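Local coordinates for protein virulence factor (Pectobacterium carotovorum, PDB 2W3Y) that is a virulence factor of a Drosophila pathogen, an S-palmitoylated protein with a fold of its own that binds to lipid vesicles, at residues 135-141 against 266-272; 143-147 against 259-263. All coordinates share one frame; numbering follows the deposited sequence.

Contact 1: 135-141 against 266-272; sequences NVIAGNV and FNGVKPN
Val136 and Val269 meet on one side of a very short antiparallel pairing, while Ile137 and Lys270 lie together on the other. CG1 of Val269 is the branch that does the work: it stands anti to its own backbone N (chi1 -173°), which carries it against Val136 CB at 3.6 Å and beside the carbonyl oxygen of Ile137. Both valines also pack on Phe49 and Phe178 of the large sheet, a buried place that suits small branched side chains. Ile137 and Lys270 form the hydrogen-bonded pair: Ile137 N gives a short bond of 2.7 Å to Lys270 O, and Lys270 N returns a longer one of 3.2 Å to Ile137 O. The lysine chain bends in its outer half, so NZ swings back to 3.3 Å from Ile137 CD1; the amino end itself rests against the isoleucine's methyl tip, both residues lying at the exposed surface. A third backbone bond, almost straight at 179°, joins Asn272 N to Asn135 O, the donor standing well above the carbonyl plane. The amide of Asn272 folds over the backbone of Asn135, and its ND2 donates to two waters that lead to Asn135 OD1 and Val136 O; OD1 accepts instead from Asn274 N. Asn135, the first residue past helix 125-134, has positive phi, which asparagine tolerates better than most residues. Beyond the pairing, at Gly139 and Gly268, the two chains separate and waters bridge their backbones. Farther on, Val141 CG1 comes obliquely to the Phe266 ring, 3.7 Å from CD1, while Asn140 O lies at the ring's edge, in its plane. The whole is a minimal two-stranded antiparallel sheet, two residues to a strand, continued by water-mediated links, that ties the connection between two helices to the C-terminal tail.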
ATOM      1  N   ASN A 135      -5.429   9.908   4.334  1.00 23.55           N
ATOM      2  CA  ASN A 135      -6.422  10.954   4.695  1.00 23.60           C
ATOM      3  C   ASN A 135      -6.314  11.394   6.166  1.00 23.44           C
ATOM      4  O   ASN A 135      -7.302  11.359   6.914  1.00 22.94           O
ATOM      5  CB  ASN A 135      -7.856  10.522   4.386  1.00 24.11           C
ATOM      6  CG  ASN A 135      -8.109  10.363   2.914  1.00 25.80           C
ATOM      7  OD1 ASN A 135      -7.526  11.066   2.090  1.00 25.91           O
ATOM      8  ND2 ASN A 135      -9.005   9.453   2.574  1.00 27.67           N
ATOM      9  N   VAL A 136      -5.110  11.831   6.541  1.00 22.54           N
ATOM     10  CA  VAL A 136      -4.773  12.109   7.928  1.00 22.53           C
ATOM     11  C   VAL A 136      -4.045  13.438   8.082  1.00 23.05           C
ATOM     12  O   VAL A 136      -3.448  13.961   7.129  1.00 22.33           O
ATOM     13  CB  VAL A 136      -3.920  10.958   8.610  1.00 21.63           C
ATOM     14  CG1 VAL A 136      -4.672   9.624   8.624  1.00 20.21           C
ATOM     15  CG2 VAL A 136      -2.538  10.790   7.970  1.00 21.49           C
ATOM     16  N   ILE A 137      -4.136  13.988   9.292  1.00 23.31           N
ATOM     17  CA  ILE A 137      -3.227  15.039   9.746  1.00 24.13           C
ATOM     18  C   ILE A 137      -2.170  14.342  10.614  1.00 24.74           C
ATOM     19  O   ILE A 137      -2.476  13.824  11.692  1.00 23.49           O
ATOM     20  CB  ILE A 137      -3.973  16.140  10.522  1.00 24.76           C
ATOM     21  CG1 ILE A 137      -5.061  16.753   9.623  1.00 26.06           C
ATOM     22  CG2 ILE A 137      -3.000  17.230  11.019  1.00 25.11           C
ATOM     23  CD1 ILE A 137      -6.153  17.457  10.351  1.00 29.75           C
ATOM     24  N   ALA A 138      -0.941  14.299  10.104  1.00 25.52           N
ATOM     25  CA  ALA A 138       0.160  13.612  10.765  1.00 26.31           C
ATOM     26  C   ALA A 138       0.876  14.547  11.724  1.00 27.01           C
ATOM     27  O   ALA A 138       0.725  15.756  11.641  1.00 27.31           O
ATOM     28  CB  ALA A 138       1.146  13.072   9.727  1.00 26.04           C
ATOM     29  N   GLY A 139       1.647  13.965  12.635  1.00 27.86           N
ATOM     30  CA  GLY A 139       2.558  14.726  13.479  1.00 28.61           C
ATOM     31  C   GLY A 139       3.981  14.432  13.037  1.00 28.52           C
ATOM     32  O   GLY A 139       4.374  14.757  11.916  1.00 28.58           O
ATOM     33  N   ASN A 140       4.735  13.792  13.924  1.00 28.71           N
ATOM     34  CA  ASN A 140       6.106  13.392  13.664  1.00 28.56           C
ATOM     35  C   ASN A 140       6.168  12.246  12.653  1.00 28.07           C
ATOM     36  O   ASN A 140       5.691  11.141  12.922  1.00 27.68           O
ATOM     37  CB  ASN A 140       6.792  12.966  14.973  1.00 29.02           C
ATOM     38  CG  ASN A 140       8.292  12.809  14.822  1.00 30.66           C
ATOM     39  OD1 ASN A 140       8.784  12.199  13.862  1.00 33.95           O
ATOM     40  ND2 ASN A 140       9.041  13.364  15.775  1.00 32.92           N
ATOM     41  N   VAL A 141       6.770  12.516  11.496  1.00 26.92           N
ATOM     42  CA  VAL A 141       6.980  11.489  10.483  1.00 26.33           C
ATOM     43  C   VAL A 141       8.454  11.391  10.083  1.00 25.79           C
ATOM     44  O   VAL A 141       8.783  10.958   8.982  1.00 25.30           O
ATOM     45  CB  VAL A 141       6.042  11.698   9.247  1.00 26.35           C
ATOM     46  CG1 VAL A 141       4.571  11.670   9.694  1.00 25.98           C
ATOM     47  CG2 VAL A 141       6.363  13.006   8.502  1.00 25.62           C
ATOM     48  N   PHE A 266       2.808   5.524  13.524  1.00 26.98           N
ATOM     49  CA  PHE A 266       2.887   6.973  13.592  1.00 26.37           C
ATOM     50  C   PHE A 266       2.137   7.440  14.835  1.00 26.71           C
ATOM     51  O   PHE A 266       1.061   6.920  15.142  1.00 26.63           O
ATOM     52  CB  PHE A 266       2.272   7.599  12.347  1.00 26.36           C
ATOM     53  CG  PHE A 266       3.064   7.365  11.097  1.00 26.18           C
ATOM     54  CD1 PHE A 266       4.185   8.135  10.812  1.00 25.62           C
ATOM     55  CD2 PHE A 266       2.691   6.365  10.207  1.00 26.44           C
ATOM     56  CE1 PHE A 266       4.916   7.931   9.654  1.00 26.67           C
ATOM     57  CE2 PHE A 266       3.415   6.148   9.031  1.00 27.05           C
ATOM     58  CZ  PHE A 266       4.526   6.929   8.757  1.00 27.88           C
ATOM     59  N   ASN A 267       2.703   8.420  15.530  1.00 26.50           N
ATOM     60  CA  ASN A 267       2.120   8.941  16.766  1.00 27.43           C
ATOM     61  C   ASN A 267       1.498  10.318  16.590  1.00 27.15           C
ATOM     62  O   ASN A 267       1.947  11.107  15.742  1.00 27.30           O
ATOM     63  CB  ASN A 267       3.175   8.989  17.882  1.00 28.21           C
ATOM     64  CG  ASN A 267       3.756   7.615  18.194  1.00 29.30           C
ATOM     65  OD1 ASN A 267       3.019   6.659  18.455  1.00 31.66           O
ATOM     66  ND2 ASN A 267       5.082   7.508  18.154  1.00 30.34           N
ATOM     67  N   GLY A 268       0.471  10.591  17.399  1.00 26.93           N
ATOM     68  CA  GLY A 268      -0.241  11.875  17.405  1.00 27.48           C
ATOM     69  C   GLY A 268      -1.004  12.177  16.126  1.00 27.61           C
ATOM     70  O   GLY A 268      -1.005  13.317  15.662  1.00 28.65           O
ATOM     71  N   VAL A 269      -1.665  11.163  15.564  1.00 27.47           N
ATOM     72  CA  VAL A 269      -2.357  11.286  14.266  1.00 27.26           C
ATOM     73  C   VAL A 269      -3.880  11.430  14.419  1.00 27.92           C
ATOM     74  O   VAL A 269      -4.499  10.751  15.234  1.00 27.35           O
ATOM     75  CB  VAL A 269      -2.018  10.070  13.340  1.00 27.18           C
ATOM     76  CG1 VAL A 269      -2.587  10.249  11.902  1.00 25.71           C
ATOM     77  CG2 VAL A 269      -0.513   9.860  13.283  1.00 25.93           C
ATOM     78  N   LYS A 270      -4.482  12.311  13.617  1.00 28.42           N
ATOM     79  CA  LYS A 270      -5.939  12.373  13.533  1.00 28.68           C
ATOM     80  C   LYS A 270      -6.416  12.359  12.079  1.00 28.54           C
ATOM     81  O   LYS A 270      -5.639  12.682  11.182  1.00 28.03           O
ATOM     82  CB  LYS A 270      -6.484  13.586  14.308  1.00 29.43           C
ATOM     83  CG  LYS A 270      -6.052  14.957  13.796  1.00 32.73           C
ATOM     84  CD  LYS A 270      -7.027  16.022  14.301  1.00 38.08           C
ATOM     85  CE  LYS A 270      -6.310  17.305  14.728  1.00 40.63           C
ATOM     86  NZ  LYS A 270      -5.858  18.182  13.602  1.00 42.49           N
ATOM     87  N   PRO A 271      -7.696  11.978  11.836  1.00 28.14           N
ATOM     88  CA  PRO A 271      -8.227  12.018  10.473  1.00 27.95           C
ATOM     89  C   PRO A 271      -8.325  13.462   9.957  1.00 27.64           C
ATOM     90  O   PRO A 271      -8.480  14.403  10.749  1.00 27.06           O
ATOM     91  CB  PRO A 271      -9.638  11.409  10.618  1.00 28.13           C
ATOM     92  CG  PRO A 271      -9.646  10.729  11.960  1.00 27.81           C
ATOM     93  CD  PRO A 271      -8.720  11.527  12.800  1.00 28.65           C
ATOM     94  N   ASN A 272      -8.183  13.638   8.648  1.00 27.30           N
ATOM     95  CA  ASN A 272      -8.445  14.943   8.038  1.00 27.21           C
ATOM     96  C   ASN A 272      -9.884  14.997   7.510  1.00 27.94           C
ATOM     97  O   ASN A 272     -10.650  14.037   7.680  1.00 27.07           O
ATOM     98  CB  ASN A 272      -7.374  15.291   6.974  1.00 26.77           C
ATOM     99  CG  ASN A 272      -7.525  14.519   5.659  1.00 25.39           C
ATOM    100  OD1 ASN A 272      -8.521  13.824   5.402  1.00 24.04           O
ATOM    101  ND2 ASN A 272      -6.516  14.659   4.797  1.00 24.68           N
TER
HETATM  102  O   HOH W   1      -6.499  13.443   2.095  1.00 36.67           O
HETATM  103  O   HOH W   2      -4.073  16.141   5.778  1.00 30.73           O
HETATM  104  O   HOH W   3      -2.303  15.363  13.952  1.00 31.88           O
HETATM  105  O   HOH W   4       2.511  11.369  13.043  1.00 28.48           O
HETATM  106  O   HOH W   5       5.421   9.498  14.693  1.00 25.59           O
HETATM  107  O   HOH W   6       3.572  13.519  16.619  1.00 45.25           O

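Contact 2: 143-147 against 259-263; sequences GFATF and DSYFD
One turn of helix 142-159, with its backbone bond from Phe147 N to Gly143 O, faces the start of strand 262-266 with no hydrogen bond between them, the nearest CA atoms being those of Phe147 and Phe262 at 7.3 Å. Phe262 reaches from the strand to the helix, its ring set anti to the backbone N (chi1 179°). Its CB sits over the centre of the Phe147 ring, 3.6 Å from the centroid and 2° off the ring normal, a CH-pi contact of nearly ideal placement. The two rings themselves are slid apart, with planes at 28°, so they barely overlap; CD1 of Phe262 instead rests 3.5 Å from Phe147 CB. Farther along, the Phe262 ring tip meets the helix backbone, CZ lying 3.6 Å from Phe144 CA and also near the carbonyl carbon of Gly143. The Phe144 and Phe262 rings are oblique to each other: Phe144 CD1 is 3.7 Å from Phe262 CD2, which lies in the plane of the Phe144 ring. The outer end of Phe147 approaches polar backbone, with CE1 3.4 Å from Tyr261 O and CZ close to Ser260 O. Ser260 O accepts a hydrogen bond from Gln43 NE2, and Ser260 OG is hydrogen-bonded to Val42 O, both on strand 40-49. Phenylalanine suits all three positions because flat apolar rings can pack between helix and strand without needing polar partners; Phe144 packs also on helix 125-134. The result is an aromatic cluster at a helix-on-sheet interface, about 7 Å from the bound palmitic acid at the Phe144 side chain.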
ATOM      1  N   GLY A 143      10.924   9.432  10.883  1.00 24.57           N
ATOM      2  CA  GLY A 143      11.357   8.081  10.513  1.00 23.85           C
ATOM      3  C   GLY A 143      11.035   7.718   9.067  1.00 23.86           C
ATOM      4  O   GLY A 143      11.904   7.247   8.329  1.00 24.32           O
ATOM      5  N   PHE A 144       9.783   7.923   8.659  1.00 24.42           N
ATOM      6  CA  PHE A 144       9.390   7.743   7.253  1.00 23.14           C
ATOM      7  C   PHE A 144      10.191   8.685   6.334  1.00 22.83           C
ATOM      8  O   PHE A 144      10.626   8.275   5.249  1.00 22.51           O
ATOM      9  CB  PHE A 144       7.883   7.952   7.080  1.00 23.39           C
ATOM     10  CG  PHE A 144       7.417   7.883   5.649  1.00 23.52           C
ATOM     11  CD1 PHE A 144       7.369   6.662   4.978  1.00 25.58           C
ATOM     12  CD2 PHE A 144       7.031   9.032   4.968  1.00 23.49           C
ATOM     13  CE1 PHE A 144       6.940   6.593   3.638  1.00 25.62           C
ATOM     14  CE2 PHE A 144       6.604   8.970   3.624  1.00 24.87           C
ATOM     15  CZ  PHE A 144       6.554   7.735   2.970  1.00 22.64           C
ATOM     16  N   ALA A 145      10.391   9.937   6.766  1.00 21.98           N
ATOM     17  CA  ALA A 145      11.180  10.901   5.984  1.00 22.06           C
ATOM     18  C   ALA A 145      12.594  10.405   5.674  1.00 22.00           C
ATOM     19  O   ALA A 145      13.069  10.565   4.539  1.00 21.80           O
ATOM     20  CB  ALA A 145      11.211  12.299   6.643  1.00 22.12           C
ATOM     21  N   THR A 146      13.265   9.815   6.672  1.00 21.64           N
ATOM     22  CA  THR A 146      14.572   9.187   6.467  1.00 21.49           C
ATOM     23  C   THR A 146      14.478   7.999   5.501  1.00 21.51           C
ATOM     24  O   THR A 146      15.317   7.852   4.602  1.00 21.25           O
ATOM     25  CB  THR A 146      15.263   8.757   7.814  1.00 21.68           C
ATOM     26  OG1 THR A 146      15.507   9.918   8.617  1.00 22.57           O
ATOM     27  CG2 THR A 146      16.587   8.054   7.562  1.00 19.91           C
ATOM     28  N   PHE A 147      13.464   7.154   5.673  1.00 21.80           N
ATOM     29  CA  PHE A 147      13.293   6.027   4.749  1.00 22.03           C
ATOM     30  C   PHE A 147      13.166   6.501   3.286  1.00 22.29           C
ATOM     31  O   PHE A 147      13.824   5.962   2.381  1.00 21.67           O
ATOM     32  CB  PHE A 147      12.055   5.185   5.099  1.00 22.60           C
ATOM     33  CG  PHE A 147      11.595   4.323   3.955  1.00 23.04           C
ATOM     34  CD1 PHE A 147      12.264   3.134   3.659  1.00 23.03           C
ATOM     35  CD2 PHE A 147      10.540   4.737   3.127  1.00 24.76           C
ATOM     36  CE1 PHE A 147      11.877   2.345   2.578  1.00 22.37           C
ATOM     37  CE2 PHE A 147      10.154   3.956   2.029  1.00 23.11           C
ATOM     38  CZ  PHE A 147      10.828   2.769   1.761  1.00 22.18           C
ATOM     39  N   ASP A 259      13.236  -4.376  -0.919  1.00 29.39           N
ATOM     40  CA  ASP A 259      14.048  -3.174  -0.788  1.00 29.65           C
ATOM     41  C   ASP A 259      13.196  -1.900  -0.625  1.00 28.02           C
ATOM     42  O   ASP A 259      13.645  -0.935  -0.004  1.00 28.76           O
ATOM     43  CB  ASP A 259      15.006  -3.038  -1.989  1.00 31.35           C
ATOM     44  CG  ASP A 259      15.854  -4.288  -2.209  1.00 35.03           C
ATOM     45  OD1 ASP A 259      17.002  -4.298  -1.716  1.00 38.03           O
ATOM     46  OD2 ASP A 259      15.369  -5.263  -2.851  1.00 38.85           O
ATOM     47  N   SER A 260      11.965  -1.907  -1.137  1.00 25.61           N
ATOM     48  CA  SER A 260      11.060  -0.751  -1.007  1.00 23.72           C
ATOM     49  C   SER A 260      10.142  -0.759   0.231  1.00 23.40           C
ATOM     50  O   SER A 260       9.214   0.046   0.312  1.00 22.96           O
ATOM     51  CB  SER A 260      10.175  -0.630  -2.260  1.00 24.08           C
ATOM     52  OG  SER A 260       9.262  -1.729  -2.346  1.00 21.08           O
ATOM     53  N   TYR A 261      10.377  -1.662   1.175  1.00 22.25           N
ATOM     54  CA  TYR A 261       9.453  -1.836   2.309  1.00 22.90           C
ATOM     55  C   TYR A 261       9.737  -0.899   3.475  1.00 22.55           C
ATOM     56  O   TYR A 261      10.891  -0.667   3.813  1.00 22.37           O
ATOM     57  CB  TYR A 261       9.494  -3.284   2.819  1.00 22.77           C
ATOM     58  CG  TYR A 261       8.645  -3.544   4.054  1.00 23.27           C
ATOM     59  CD1 TYR A 261       7.267  -3.737   3.954  1.00 21.94           C
ATOM     60  CD2 TYR A 261       9.235  -3.609   5.329  1.00 23.49           C
ATOM     61  CE1 TYR A 261       6.480  -3.991   5.107  1.00 22.94           C
ATOM     62  CE2 TYR A 261       8.470  -3.854   6.465  1.00 24.78           C
ATOM     63  CZ  TYR A 261       7.104  -4.048   6.351  1.00 24.36           C
ATOM     64  OH  TYR A 261       6.376  -4.297   7.489  1.00 26.74           O
ATOM     65  N   PHE A 262       8.669  -0.380   4.077  1.00 23.04           N
ATOM     66  CA  PHE A 262       8.732   0.390   5.317  1.00 23.77           C
ATOM     67  C   PHE A 262       7.458   0.135   6.116  1.00 23.74           C
ATOM     68  O   PHE A 262       6.377   0.005   5.543  1.00 23.74           O
ATOM     69  CB  PHE A 262       8.856   1.889   5.017  1.00 23.74           C
ATOM     70  CG  PHE A 262       8.912   2.772   6.256  1.00 25.28           C
ATOM     71  CD1 PHE A 262      10.103   2.923   6.970  1.00 24.93           C
ATOM     72  CD2 PHE A 262       7.776   3.456   6.693  1.00 25.88           C
ATOM     73  CE1 PHE A 262      10.158   3.747   8.119  1.00 26.64           C
ATOM     74  CE2 PHE A 262       7.821   4.289   7.834  1.00 26.54           C
ATOM     75  CZ  PHE A 262       9.009   4.423   8.550  1.00 24.03           C
ATOM     76  N   ASP A 263       7.593   0.067   7.434  1.00 23.62           N
ATOM     77  CA  ASP A 263       6.443   0.076   8.328  1.00 25.19           C
ATOM     78  C   ASP A 263       6.722   1.008   9.490  1.00 25.32           C
ATOM     79  O   ASP A 263       7.877   1.228   9.850  1.00 25.36           O
ATOM     80  CB  ASP A 263       6.136  -1.323   8.860  1.00 25.63           C
ATOM     81  CG  ASP A 263       7.176  -1.794   9.866  1.00 29.19           C
ATOM     82  OD1 ASP A 263       8.287  -2.146   9.425  1.00 32.22           O
ATOM     83  OD2 ASP A 263       6.887  -1.797  11.089  1.00 31.80           O
TER

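The two contacts lie with centres about 16 Å apart and use the same two neighbouring parts of the chain. Strand 136-137 of contact 1 leads directly into helix 142-159 of contact 2, and strand 262-266 leads on into strand 270-271. Contact 2 is therefore nested inside the loop that contact 1 closes. They also touch, Phe266 CZ lying 3.9 Å from Phe144 CB, so the packing of the two contacts meets at Phe266 and Phe144. Strand 262-266 belongs to the large mixed sheet through strand 40-49, and together the contacts join helix 142-159 and the C-terminal tail to that sheet, with the palmitic acid closer to the Phe144 side chain (about 7 Å) than to that of Asn135 (about 10 Å).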